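Long-range contacts in ORF10 (Moritella marina, PDB 6RIW), which probably condenses acyl units on an acyl carrier protein, forming the ketosynthase-chain length factor part of a polyunsaturated fatty acid synthase: residues F153-Y158 against T598-D603; E602-Q607 against N942-P947; R592-L597 against I623-V628; D142-A147 against A920-A925; T159-T164 against P947-N952. One frame throughout, in Å; residues are numbered along the deposited sequence.

Contact 1. Residues F153-Y158 against T598-D603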
# COMPACT_ATOMS: atom_id res chain seq x y z
N PHE A 153 -15.71 36.96 4.43
CA PHE A 153 -14.82 36.19 3.56
C PHE A 153 -15.31 34.75 3.47
O PHE A 153 -15.75 34.16 4.46
CB PHE A 153 -13.39 36.22 4.08
CG PHE A 153 -12.46 35.37 3.26
CD1 PHE A 153 -11.83 35.90 2.14
CD2 PHE A 153 -12.26 34.03 3.56
CE1 PHE A 153 -11.01 35.12 1.36
CE2 PHE A 153 -11.43 33.25 2.76
CZ PHE A 153 -10.81 33.80 1.67
N GLN A 154 -15.22 34.17 2.27
CA GLN A 154 -15.59 32.77 2.05
C GLN A 154 -14.54 32.11 1.18
O GLN A 154 -14.24 32.58 0.09
CB GLN A 154 -16.94 32.63 1.35
CG GLN A 154 -18.15 32.98 2.15
CD GLN A 154 -19.38 32.80 1.29
OE1 GLN A 154 -19.52 33.45 0.26
NE2 GLN A 154 -20.25 31.89 1.68
N LEU A 155 -13.98 31.01 1.67
CA LEU A 155 -13.10 30.20 0.84
C LEU A 155 -13.92 29.32 -0.10
O LEU A 155 -14.99 28.82 0.27
CB LEU A 155 -12.21 29.33 1.73
CG LEU A 155 -11.10 28.52 1.05
CD1 LEU A 155 -10.07 29.44 0.44
CD2 LEU A 155 -10.47 27.64 2.14
N THR A 156 -13.41 29.12 -1.31
CA THR A 156 -14.08 28.22 -2.24
C THR A 156 -13.64 26.77 -1.99
O THR A 156 -12.53 26.51 -1.52
CB THR A 156 -13.82 28.61 -3.69
OG1 THR A 156 -12.42 28.52 -3.98
CG2 THR A 156 -14.29 30.06 -3.96
N HIS A 157 -14.53 25.83 -2.31
CA HIS A 157 -14.18 24.41 -2.22
C HIS A 157 -13.05 24.06 -3.20
O HIS A 157 -12.91 24.66 -4.28
CB HIS A 157 -15.43 23.55 -2.48
CG HIS A 157 -15.39 22.19 -1.85
ND1 HIS A 157 -15.65 21.97 -0.52
CD2 HIS A 157 -15.11 20.98 -2.38
CE1 HIS A 157 -15.55 20.68 -0.25
NE2 HIS A 157 -15.22 20.06 -1.37
N TYR A 158 -12.22 23.07 -2.84
CA TYR A 158 -11.01 22.80 -3.61
C TYR A 158 -11.30 22.30 -5.03
O TYR A 158 -10.53 22.56 -5.95
CB TYR A 158 -10.11 21.81 -2.86
CG TYR A 158 -10.54 20.36 -2.99
CD1 TYR A 158 -11.64 19.87 -2.30
CD2 TYR A 158 -9.83 19.49 -3.83
CE1 TYR A 158 -12.04 18.51 -2.44
CE2 TYR A 158 -10.22 18.14 -3.98
CZ TYR A 158 -11.31 17.67 -3.29
OH TYR A 158 -11.68 16.35 -3.46
N THR A 598 -3.84 27.55 -3.89
CA THR A 598 -3.50 28.38 -5.06
C THR A 598 -4.74 28.86 -5.81
O THR A 598 -4.94 30.06 -6.03
CB THR A 598 -2.60 27.58 -6.02
OG1 THR A 598 -1.32 27.39 -5.41
CG2 THR A 598 -2.42 28.33 -7.34
N THR A 599 -5.57 27.93 -6.25
CA THR A 599 -6.75 28.34 -7.00
C THR A 599 -7.92 28.62 -6.10
O THR A 599 -8.79 29.43 -6.46
CB THR A 599 -7.13 27.28 -8.05
OG1 THR A 599 -7.18 25.99 -7.44
CG2 THR A 599 -6.10 27.27 -9.18
N GLN A 600 -7.97 28.00 -4.91
CA GLN A 600 -9.07 28.32 -4.00
C GLN A 600 -9.03 29.78 -3.57
O GLN A 600 -10.08 30.44 -3.54
CB GLN A 600 -9.02 27.42 -2.76
CG GLN A 600 -9.44 26.01 -3.07
CD GLN A 600 -9.19 25.13 -1.89
OE1 GLN A 600 -8.13 24.50 -1.80
NE2 GLN A 600 -10.14 25.11 -0.94
N ILE A 601 -7.85 30.31 -3.25
CA ILE A 601 -7.77 31.70 -2.80
C ILE A 601 -7.96 32.64 -3.98
O ILE A 601 -8.64 33.66 -3.88
CB ILE A 601 -6.43 31.98 -2.08
CG1 ILE A 601 -6.29 31.11 -0.83
CG2 ILE A 601 -6.33 33.45 -1.72
CD1 ILE A 601 -7.12 31.55 0.32
N GLU A 602 -7.36 32.32 -5.13
CA GLU A 602 -7.57 33.15 -6.31
C GLU A 602 -9.06 33.26 -6.64
O GLU A 602 -9.58 34.37 -6.85
CB GLU A 602 -6.79 32.61 -7.51
CG GLU A 602 -6.96 33.46 -8.76
CD GLU A 602 -6.19 32.94 -9.97
OE1 GLU A 602 -6.19 31.71 -10.21
OE2 GLU A 602 -5.59 33.77 -10.68
N ASP A 603 -9.76 32.12 -6.67
CA ASP A 603 -11.19 32.12 -6.97
C ASP A 603 -11.99 32.92 -5.94
O ASP A 603 -12.94 33.62 -6.30
CB ASP A 603 -11.72 30.69 -7.02
CG ASP A 603 -11.28 29.94 -8.27
OD1 ASP A 603 -10.68 30.58 -9.17
OD2 ASP A 603 -11.52 28.72 -8.33
O HOH W 1 -11.71 27.08 -6.43
O HOH W 2 -9.80 25.23 -6.68
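The carboxamide of Gln600 has the backbone of Tyr158 over one face, Thr156 O at its edge and Leu155 on the other side. Tyr158 CA stands almost straight above Gln600 CD at 3.4 Å, and Tyr158 CB lies over the same face, 3.5 Å from Gln600 OE1. At the edge, Gln600 NE2 donates to Thr156 O over 2.8 Å with an N-H...O angle of 172°. Thr156 O lies in the amide plane, so this bond fixes the rotation of the flat group. On the opposite side Leu155 CD2 sits 4.0 Å from Gln600 NE2, displaced past the rim. The meeting is between an irregular, extended loop of the ketosynthase half and helix 597-608 of the chain length factor half, two related thiolase-fold units joined in one chain. Replacing Gln600 by an alanine would probably leave Thr156 O without this amide donor and open a gap beside Tyr158 CA. Leu155 CD1 packs on Ile601 CD1 at 3.6 Å, crossing it at a slant. With OG1 of Thr156 set between its backbone N and carbonyl carbon (chi1 62°), the hydroxyl faces the helix and meets a water that also donates to Asp603 OD2. A second water donates to Tyr158 O, 2.9 Å away, and lies 2.8 Å from Thr599 OG1, whose hydroxyl is also hydrogen-bonded to Tyr48 OH.

Contact 2. Residues E602-Q607 against N942-P947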
# COMPACT_ATOMS: atom_id res chain seq x y z
N GLU A 602 -7.36 32.32 -5.13
CA GLU A 602 -7.57 33.15 -6.31
C GLU A 602 -9.06 33.26 -6.64
O GLU A 602 -9.58 34.37 -6.85
CB GLU A 602 -6.79 32.61 -7.51
CG GLU A 602 -6.96 33.46 -8.76
CD GLU A 602 -6.19 32.94 -9.97
OE1 GLU A 602 -6.19 31.71 -10.21
OE2 GLU A 602 -5.59 33.77 -10.68
N ASP A 603 -9.76 32.12 -6.67
CA ASP A 603 -11.19 32.12 -6.97
C ASP A 603 -11.99 32.92 -5.94
O ASP A 603 -12.94 33.62 -6.30
CB ASP A 603 -11.72 30.69 -7.02
CG ASP A 603 -11.28 29.94 -8.27
OD1 ASP A 603 -10.68 30.58 -9.17
OD2 ASP A 603 -11.52 28.72 -8.33
N SER A 604 -11.64 32.79 -4.66
CA SER A 604 -12.34 33.52 -3.62
C SER A 604 -12.21 35.02 -3.81
O SER A 604 -13.19 35.76 -3.73
CB SER A 604 -11.79 33.10 -2.25
OG SER A 604 -12.38 31.90 -1.81
N LEU A 605 -10.98 35.50 -3.99
CA LEU A 605 -10.74 36.93 -4.17
C LEU A 605 -11.48 37.46 -5.39
O LEU A 605 -12.10 38.53 -5.34
CB LEU A 605 -9.25 37.20 -4.33
CG LEU A 605 -8.44 36.90 -3.07
CD1 LEU A 605 -6.97 36.88 -3.48
CD2 LEU A 605 -8.72 37.95 -1.99
N LEU A 606 -11.41 36.73 -6.50
CA LEU A 606 -12.13 37.13 -7.71
C LEU A 606 -13.63 37.19 -7.45
O LEU A 606 -14.28 38.22 -7.67
CB LEU A 606 -11.81 36.14 -8.84
CG LEU A 606 -12.04 36.65 -10.26
CD1 LEU A 606 -11.20 37.88 -10.51
CD2 LEU A 606 -11.70 35.55 -11.25
N GLN A 607 -14.20 36.08 -6.98
CA GLN A 607 -15.65 36.02 -6.89
C GLN A 607 -16.19 37.01 -5.88
O GLN A 607 -17.29 37.54 -6.07
CB GLN A 607 -16.11 34.61 -6.56
CG GLN A 607 -15.97 33.68 -7.76
CD GLN A 607 -16.13 32.23 -7.40
OE1 GLN A 607 -16.89 31.87 -6.50
NE2 GLN A 607 -15.43 31.37 -8.14
N ASN A 942 -19.26 39.91 -2.41
CA ASN A 942 -20.18 38.96 -3.01
C ASN A 942 -20.01 37.59 -2.36
O ASN A 942 -18.91 37.22 -1.94
CB ASN A 942 -19.95 38.79 -4.52
CG ASN A 942 -19.70 40.08 -5.23
OD1 ASN A 942 -20.45 41.04 -5.07
ND2 ASN A 942 -18.65 40.11 -6.05
N LYS A 943 -21.09 36.82 -2.30
CA LYS A 943 -20.96 35.42 -1.91
C LYS A 943 -20.25 34.65 -3.02
O LYS A 943 -20.44 34.91 -4.21
CB LYS A 943 -22.34 34.82 -1.63
CG LYS A 943 -23.03 35.42 -0.40
CD LYS A 943 -23.78 34.36 0.39
CE LYS A 943 -25.25 34.72 0.54
NZ LYS A 943 -25.40 36.11 1.07
N VAL A 944 -19.39 33.69 -2.62
CA VAL A 944 -18.76 32.83 -3.62
C VAL A 944 -19.79 31.84 -4.16
O VAL A 944 -20.81 31.52 -3.53
CB VAL A 944 -17.55 32.07 -3.07
CG1 VAL A 944 -16.48 33.05 -2.66
CG2 VAL A 944 -17.97 31.19 -1.90
N ASN A 945 -19.48 31.32 -5.34
CA ASN A 945 -20.38 30.37 -5.98
C ASN A 945 -20.36 29.02 -5.28
O ASN A 945 -21.41 28.38 -5.12
CB ASN A 945 -19.98 30.22 -7.44
CG ASN A 945 -21.01 29.45 -8.22
OD1 ASN A 945 -22.21 29.79 -8.20
ND2 ASN A 945 -20.56 28.39 -8.90
N GLN A 946 -19.19 28.55 -4.86
CA GLN A 946 -19.05 27.23 -4.24
C GLN A 946 -18.21 27.34 -2.98
O GLN A 946 -16.99 27.22 -3.02
CB GLN A 946 -18.43 26.23 -5.21
CG GLN A 946 -18.43 24.80 -4.66
CD GLN A 946 -19.77 24.38 -4.12
OE1 GLN A 946 -20.04 24.46 -2.91
NE2 GLN A 946 -20.64 23.92 -5.01
N PRO A 947 -18.84 27.59 -1.84
CA PRO A 947 -18.09 27.66 -0.57
C PRO A 947 -17.69 26.26 -0.13
O PRO A 947 -18.14 25.25 -0.69
CB PRO A 947 -19.09 28.28 0.39
CG PRO A 947 -20.44 27.89 -0.16
CD PRO A 947 -20.29 27.76 -1.64
O HOH W 3 -16.70 29.37 -5.83
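Gln607 reaches across to Val944 and Asn945 with its side chain, while Asn942 bonds to its backbone carbonyl. Of the residues here, Gln607 loses most surface, followed by Val944 and Asn942. The side chain of Gln607 leaves with CG anti to its carbonyl carbon (chi1 -73°) and is extended beyond that atom. Its OE1 accepts the backbone N-H of Asn945 over 2.9 Å, nearly straight at 172°, with the donor tilted moderately from the carbonyl plane. A water donates to the same OE1 at 2.6 Å and accepts from Gln946 N at 2.8 Å, so two successive peptide N-H groups of the loop are tied to one oxygen, directly and through water. A leucine in place of Gln607 would probably leave Asn945 N without its acceptor and this water without one of its partners. Val944 crosses the glutamine at about a right angle and brings CB to within 3.5 Å of Gln607 OE1; its CG1 also lies 4.3 Å from Ser604 CA, while the Ser604 hydroxyl bonds elsewhere, to Gln154 O. Asn942 ND2 donates to Gln607 O at 2.9 Å, with that oxygen in its amide plane. Gln608 adds both backbone and side-chain bonds to Asn942. The last turn of helix 597-608, in the chain length factor half, is thus met by the irregular segment that follows helix 929-934, with Asn942 bonding a carbonyl of that turn.

Contact 3. Residues R592-L597 against I623-V628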
# COMPACT_ATOMS: atom_id res chain seq x y z
N ARG A 592 -2.13 18.12 -0.53
CA ARG A 592 -3.00 18.83 -1.47
C ARG A 592 -3.85 19.87 -0.75
O ARG A 592 -4.20 20.92 -1.33
CB ARG A 592 -3.89 17.85 -2.25
CG ARG A 592 -4.75 18.58 -3.29
CD ARG A 592 -5.48 17.65 -4.25
NE ARG A 592 -6.32 18.47 -5.14
CZ ARG A 592 -6.75 18.09 -6.34
NH1 ARG A 592 -6.44 16.90 -6.81
NH2 ARG A 592 -7.50 18.92 -7.07
N GLY A 593 -4.19 19.61 0.52
CA GLY A 593 -4.85 20.63 1.32
C GLY A 593 -4.11 21.96 1.30
O GLY A 593 -4.73 23.02 1.32
N ARG A 594 -2.78 21.91 1.25
CA ARG A 594 -1.99 23.13 1.08
C ARG A 594 -1.96 23.58 -0.39
O ARG A 594 -2.26 24.74 -0.71
CB ARG A 594 -0.57 22.88 1.59
CG ARG A 594 0.47 23.94 1.19
CD ARG A 594 1.91 23.43 1.13
NE ARG A 594 2.70 24.42 0.38
CZ ARG A 594 3.29 25.48 0.91
NH1 ARG A 594 3.24 25.68 2.22
NH2 ARG A 594 3.93 26.35 0.13
N VAL A 595 -1.59 22.68 -1.28
CA VAL A 595 -1.28 23.07 -2.66
C VAL A 595 -2.49 23.69 -3.35
O VAL A 595 -2.38 24.69 -4.08
CB VAL A 595 -0.75 21.84 -3.43
CG1 VAL A 595 -0.80 22.08 -4.91
CG2 VAL A 595 0.67 21.49 -2.94
N ASN A 596 -3.67 23.14 -3.08
CA ASN A 596 -4.87 23.55 -3.81
C ASN A 596 -5.33 24.96 -3.44
O ASN A 596 -6.12 25.57 -4.18
CB ASN A 596 -5.98 22.54 -3.55
CG ASN A 596 -6.88 22.33 -4.75
OD1 ASN A 596 -7.14 21.19 -5.14
ND2 ASN A 596 -7.41 23.43 -5.30
N LEU A 597 -4.83 25.51 -2.33
CA LEU A 597 -5.22 26.86 -1.96
C LEU A 597 -4.80 27.89 -3.02
O LEU A 597 -5.34 28.99 -3.02
CB LEU A 597 -4.66 27.24 -0.59
CG LEU A 597 -5.30 26.45 0.57
CD1 LEU A 597 -4.55 26.72 1.89
CD2 LEU A 597 -6.74 26.85 0.71
N ILE A 623 0.54 32.63 3.14
CA ILE A 623 0.23 32.59 4.57
C ILE A 623 -0.73 31.45 4.87
O ILE A 623 -0.54 30.69 5.83
CB ILE A 623 -0.35 33.94 5.04
CG1 ILE A 623 0.68 35.06 4.93
CG2 ILE A 623 -0.86 33.83 6.49
CD1 ILE A 623 0.02 36.42 5.06
N ALA A 624 -1.79 31.34 4.07
CA ALA A 624 -2.76 30.25 4.25
C ALA A 624 -2.11 28.89 4.03
O ALA A 624 -2.34 27.96 4.81
CB ALA A 624 -3.95 30.44 3.30
N LYS A 625 -1.31 28.75 2.96
CA LYS A 625 -0.65 27.48 2.66
C LYS A 625 0.24 27.03 3.82
O LYS A 625 0.22 25.85 4.22
CB LYS A 625 0.20 27.63 1.40
CG LYS A 625 -0.60 27.62 0.08
CD LYS A 625 0.39 27.75 -1.06
CE LYS A 625 -0.27 27.43 -2.41
NZ LYS A 625 0.64 27.84 -3.53
N ASP A 626 1.05 27.95 4.35
CA ASP A 626 1.97 27.58 5.43
C ASP A 626 1.23 27.17 6.69
O ASP A 626 1.78 26.40 7.50
CB ASP A 626 2.92 28.74 5.72
CG ASP A 626 3.96 28.92 4.63
OD1 ASP A 626 4.05 28.05 3.72
OD2 ASP A 626 4.68 29.95 4.66
N GLY A 627 -0.01 27.63 6.86
CA GLY A 627 -0.81 27.15 7.97
C GLY A 627 -1.17 25.68 7.85
O GLY A 627 -1.27 24.98 8.87
N VAL A 628 -1.36 25.19 6.63
CA VAL A 628 -1.86 23.83 6.43
C VAL A 628 -0.74 22.80 6.44
O VAL A 628 -0.86 21.74 7.06
CB VAL A 628 -2.66 23.76 5.11
CG1 VAL A 628 -3.06 22.31 4.83
CG2 VAL A 628 -3.89 24.64 5.22
O HOH W 4 4.75 29.02 1.18
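Arg594 and Asp626 form the salt bridge of this contact, NH1 to OD1 at 2.9 Å. The N-H...O angle is 163°, OD1 lies in the guanidinium plane, and guanidinium and carboxylate are only 27° apart, so the two flat groups are nearly coplanar and meet edge to edge. Lys625 crosses the arginine at about a right angle and sets CB 3.7 Å above one face of the guanidinium, offset toward its rim. Beneath the charges lies an apolar layer. Leu597 CD1 meets Ala624 CB at 4.0 Å and Val628 CG2 at the same distance. Val628 CG1 anti to the backbone N (chi1 174°) packs on the other backbone, 3.6 Å from Arg594 N and 3.7 Å from Gly593 C. A side chain at Gly593 would come close to this methyl, so the glycine probably eases the approach of helices 589-595 and 614-628. Both belong to the C-terminal, chain length factor half, with helix 597-608 between them in sequence. In the next shell a water accepts from Arg594 NH2 and donates to Asp626 OD1, closing a ring beside the salt bridge. Arg594 NH1 also donates to Ala629 O. Within residues 592-597 Arg592 grips Asn596 OD1 side-on with two nitrogens, NE at 2.8 Å and NH2 at 3.0 Å, and Asp227 pairs with Arg592 NH1. Lys625 NZ, hydrogen-bonded to Thr598 OG1, and Arg594 NH2 are like charges 5.1 Å apart, and Asp56 OD2 makes a salt bridge with both. Their repulsion is thus probably offset by this shared carboxylate, with Asp626 supplying further negative charge to the arginine.

Contact 4. Residues D142-A147 against A920-A925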
# COMPACT_ATOMS: atom_id res chain seq x y z
N ASP A 142 -10.70 28.78 6.09
CA ASP A 142 -11.78 29.74 5.87
C ASP A 142 -12.03 30.60 7.10
O ASP A 142 -12.11 31.83 7.02
CB ASP A 142 -13.07 29.02 5.48
CG ASP A 142 -14.29 29.95 5.45
OD1 ASP A 142 -14.87 30.22 6.52
OD2 ASP A 142 -14.66 30.41 4.34
N ASN A 143 -12.20 29.95 8.27
CA ASN A 143 -12.56 30.70 9.46
C ASN A 143 -11.42 31.60 9.92
O ASN A 143 -11.67 32.70 10.44
CB ASN A 143 -12.96 29.76 10.59
CG ASN A 143 -14.19 28.94 10.27
OD1 ASN A 143 -14.57 28.08 11.06
ND2 ASN A 143 -14.80 29.17 9.10
N ALA A 144 -10.17 31.16 9.76
CA ALA A 144 -9.04 32.03 10.09
C ALA A 144 -9.02 33.27 9.21
O ALA A 144 -8.76 34.38 9.70
CB ALA A 144 -7.72 31.26 9.94
N LEU A 145 -9.26 33.10 7.91
CA LEU A 145 -9.27 34.25 7.00
C LEU A 145 -10.45 35.19 7.26
O LEU A 145 -10.31 36.41 7.07
CB LEU A 145 -9.27 33.76 5.55
CG LEU A 145 -7.92 33.17 5.10
CD1 LEU A 145 -7.95 32.53 3.71
CD2 LEU A 145 -6.78 34.18 5.19
N LYS A 146 -11.60 34.67 7.69
CA LYS A 146 -12.67 35.54 8.18
C LYS A 146 -12.18 36.42 9.33
O LYS A 146 -12.46 37.63 9.37
CB LYS A 146 -13.88 34.73 8.64
CG LYS A 146 -14.71 34.06 7.54
CD LYS A 146 -15.89 33.36 8.19
CE LYS A 146 -17.06 33.17 7.22
NZ LYS A 146 -16.71 32.24 6.09
N ALA A 147 -11.43 35.83 10.27
CA ALA A 147 -10.95 36.59 11.42
C ALA A 147 -9.92 37.64 11.01
O ALA A 147 -9.84 38.70 11.63
CB ALA A 147 -10.36 35.65 12.47
N ALA A 920 -1.35 29.99 12.94
CA ALA A 920 -0.36 30.36 11.93
C ALA A 920 -0.90 31.42 10.98
O ALA A 920 -0.14 32.23 10.46
CB ALA A 920 0.09 29.14 11.14
N ILE A 921 -2.20 31.42 10.73
CA ILE A 921 -2.81 32.42 9.86
C ILE A 921 -3.19 33.68 10.64
O ILE A 921 -2.78 34.78 10.29
CB ILE A 921 -4.02 31.78 9.13
CG1 ILE A 921 -3.53 30.65 8.22
CG2 ILE A 921 -4.80 32.82 8.33
CD1 ILE A 921 -4.64 29.69 7.75
N VAL A 922 -3.95 33.52 11.74
CA VAL A 922 -4.49 34.68 12.45
C VAL A 922 -3.38 35.50 13.11
O VAL A 922 -3.51 36.72 13.26
CB VAL A 922 -5.56 34.30 13.50
CG1 VAL A 922 -6.77 33.61 12.85
CG2 VAL A 922 -4.97 33.46 14.60
N ASN A 923 -2.27 34.87 13.51
CA ASN A 923 -1.19 35.62 14.13
C ASN A 923 -0.03 35.84 13.18
O ASN A 923 1.09 36.09 13.64
CB ASN A 923 -0.69 34.92 15.40
CG ASN A 923 -1.77 34.79 16.45
OD1 ASN A 923 -2.67 35.63 16.56
ND2 ASN A 923 -1.71 33.72 17.23
N SER A 924 -0.27 35.76 11.88
CA SER A 924 0.82 35.92 10.92
C SER A 924 1.51 37.25 11.12
O SER A 924 0.86 38.27 11.38
CB SER A 924 0.29 35.83 9.49
OG SER A 924 1.25 36.35 8.59
N ALA A 925 2.84 37.24 11.02
CA ALA A 925 3.67 38.42 11.16
C ALA A 925 3.97 39.09 9.82
O ALA A 925 4.86 39.94 9.74
CB ALA A 925 4.98 38.07 11.88
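Ala144 meets Ile921 and Val922 in a purely apolar helix-to-helix contact, with no hydrogen bond between the segments. It joins helix 129-148, in the ketosynthase half, to the C-terminal end of helix 917-922, more than 770 residues further along the chain. Ala144 CB is the centre: it lies 3.7 Å from Ile921 CG2 and 3.9 Å from Val922 CG1, touching both branched side chains. One turn on, Ala147 CB touches Val922 CG1 at 4.1 Å. That methyl is anti to its carbonyl carbon (chi1 -61°), which also puts it 3.8 Å from Ala144 O. Leu145 flanks the alanines, crossing Ile921 at about a right angle with CD2 4.0 Å from Ile921 CG2. The polar residues of helix 129-148 face elsewhere. Lys146 NZ forms a salt bridge with Asp142 OD1 at 2.8 Å, one turn apart, and the pair also bonds to the loop after this helix, Lys146 to Phe153 O and Asp142 to Leu155 N. With the methyls of Ala144 and Ala147 turned to the other segment, the nearest CA atoms, those of Ala144 and Val922, are 5.8 Å apart: plain apolar helix-helix packing of helix 129-148 on the short helix 917-922.

Contact 5. Residues T159-T164 against P947-N952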
# COMPACT_ATOMS: atom_id res chain seq x y z
N THR A 159 -12.42 21.59 -5.23
CA THR A 159 -12.86 21.14 -6.55
C THR A 159 -14.38 21.05 -6.48
O THR A 159 -14.98 21.37 -5.44
CB THR A 159 -12.21 19.81 -6.95
OG1 THR A 159 -12.37 19.57 -8.36
CG2 THR A 159 -12.82 18.63 -6.19
N ALA A 160 -15.02 20.63 -7.56
CA ALA A 160 -16.47 20.46 -7.47
C ALA A 160 -16.78 19.44 -6.37
O ALA A 160 -16.24 18.32 -6.41
CB ALA A 160 -17.07 19.99 -8.79
N PRO A 161 -17.59 19.79 -5.38
CA PRO A 161 -17.88 18.84 -4.29
C PRO A 161 -18.72 17.68 -4.79
O PRO A 161 -19.63 17.86 -5.61
CB PRO A 161 -18.67 19.68 -3.27
CG PRO A 161 -18.71 21.07 -3.81
CD PRO A 161 -18.27 21.08 -5.22
N LYS A 162 -18.43 16.48 -4.27
CA LYS A 162 -19.23 15.30 -4.59
C LYS A 162 -19.49 14.52 -3.31
O LYS A 162 -18.59 14.34 -2.48
CB LYS A 162 -18.53 14.37 -5.61
CG LYS A 162 -18.01 15.04 -6.86
CD LYS A 162 -19.15 15.42 -7.82
CE LYS A 162 -18.63 16.20 -9.06
NZ LYS A 162 -17.64 15.42 -9.89
N LYS A 163 -20.74 14.07 -3.14
CA LYS A 163 -21.04 13.15 -2.06
C LYS A 163 -20.22 11.89 -2.25
O LYS A 163 -20.20 11.30 -3.34
CB LYS A 163 -22.54 12.83 -2.03
CG LYS A 163 -23.38 13.99 -1.53
CD LYS A 163 -24.86 13.78 -1.79
CE LYS A 163 -25.70 14.45 -0.71
NZ LYS A 163 -27.15 14.41 -1.04
N THR A 164 -19.50 11.49 -1.20
CA THR A 164 -18.49 10.45 -1.34
C THR A 164 -18.63 9.43 -0.21
O THR A 164 -18.64 9.81 0.97
CB THR A 164 -17.09 11.08 -1.34
OG1 THR A 164 -17.00 12.01 -2.43
CG2 THR A 164 -16.01 10.02 -1.50
N PRO A 947 -18.84 27.59 -1.84
CA PRO A 947 -18.09 27.66 -0.57
C PRO A 947 -17.69 26.26 -0.13
O PRO A 947 -18.14 25.25 -0.69
CB PRO A 947 -19.09 28.28 0.39
CG PRO A 947 -20.44 27.89 -0.16
CD PRO A 947 -20.29 27.76 -1.64
N VAL A 948 -16.80 26.20 0.87
CA VAL A 948 -16.36 24.89 1.40
C VAL A 948 -17.56 24.12 1.93
O VAL A 948 -18.34 24.64 2.73
CB VAL A 948 -15.30 25.07 2.49
CG1 VAL A 948 -14.91 23.69 3.10
CG2 VAL A 948 -14.04 25.74 1.92
N MET A 949 -17.71 22.88 1.48
CA MET A 949 -18.86 22.06 1.87
C MET A 949 -18.43 21.02 2.90
O MET A 949 -17.44 20.32 2.71
CB MET A 949 -19.47 21.35 0.66
CG MET A 949 -19.87 22.31 -0.47
SD MET A 949 -21.18 23.44 0.06
CE MET A 949 -22.52 22.26 0.24
N MET A 950 -19.22 20.89 3.96
CA MET A 950 -18.88 20.01 5.07
C MET A 950 -19.66 18.70 5.09
O MET A 950 -19.44 17.89 5.99
CB MET A 950 -19.12 20.74 6.40
CG MET A 950 -18.43 22.08 6.49
SD MET A 950 -16.65 21.85 6.56
CE MET A 950 -16.53 21.58 8.34
N ASP A 951 -20.55 18.48 4.10
CA ASP A 951 -21.48 17.35 4.13
C ASP A 951 -20.78 16.01 4.29
O ASP A 951 -21.30 15.10 4.95
CB ASP A 951 -22.32 17.30 2.84
CG ASP A 951 -22.93 18.64 2.47
OD1 ASP A 951 -22.17 19.52 2.00
OD2 ASP A 951 -24.16 18.79 2.64
N ASN A 952 -19.62 15.83 3.64
CA ASN A 952 -18.96 14.53 3.67
C ASN A 952 -18.38 14.18 5.04
O ASN A 952 -18.03 13.02 5.27
CB ASN A 952 -17.84 14.49 2.63
CG ASN A 952 -18.36 14.18 1.24
OD1 ASN A 952 -19.34 13.46 1.09
ND2 ASN A 952 -17.71 14.72 0.23
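Asn952 and the backbone of residues 162-164 share the hydrogen bonds of this contact. Asn952 ND2 donates to Lys162 O over 2.9 Å, almost straight at 176°, with the acceptor in its amide plane. Its OD1 accepts Thr164 N at 3.0 Å, a more bent bond of 151°. One carboxamide therefore pairs with a C=O and an N-H on either side of Lys163, much as a peptide group would, and Lys163 CA lies 3.6 Å from Asn952 OD1. Lys162 O takes a second donor, Thr164 OG1 at 2.8 Å, which stands above the carbonyl plane on the face opposite to that approached by Asn952 ND2. The threonine hydroxyl reaches there with OG1 anti to its carbonyl carbon (chi1 -59°). The apolar part is a single pair: Pro161 CG meets Met949 CG at 3.7 Å, the methionine chain bending away beyond CG. Around the contact, Gln131 of helix 129-148 bonds through OE1 to Lys162 N, and Met949 N donates to His157. The loop after helix 129-148 in the ketosynthase half is thus joined, without strand pairing, to the segment after helix 929-934, near the end of the modelled chain. Because both polar atoms of the Asn952 amide are engaged, its orientation is fixed, and the bonds depend on backbone atoms of the other segment rather than on its side chains.

Overall arrangement
All five contacts lie on one side of the chain's centre, where both halves and the end of the chain come together. Contacts 1, 3 and 4 are buried, contact 2 partly so, and contact 5 is at the surface. Contacts 1 and 2 share helix 597-608, with centres 6 Å apart, and contact 5 continues both loops, sharing Pro947 with contact 2. Contact 4 is wholly apolar and abuts contact 3, where a salt bridge lies over an apolar layer. In contacts 1, 2 and 5 side-chain amides bond to backbone groups, with waters joining in the first two. The loop ranges rely on amides, the helix pairs on apolar packing, with a salt bridge added in contact 3.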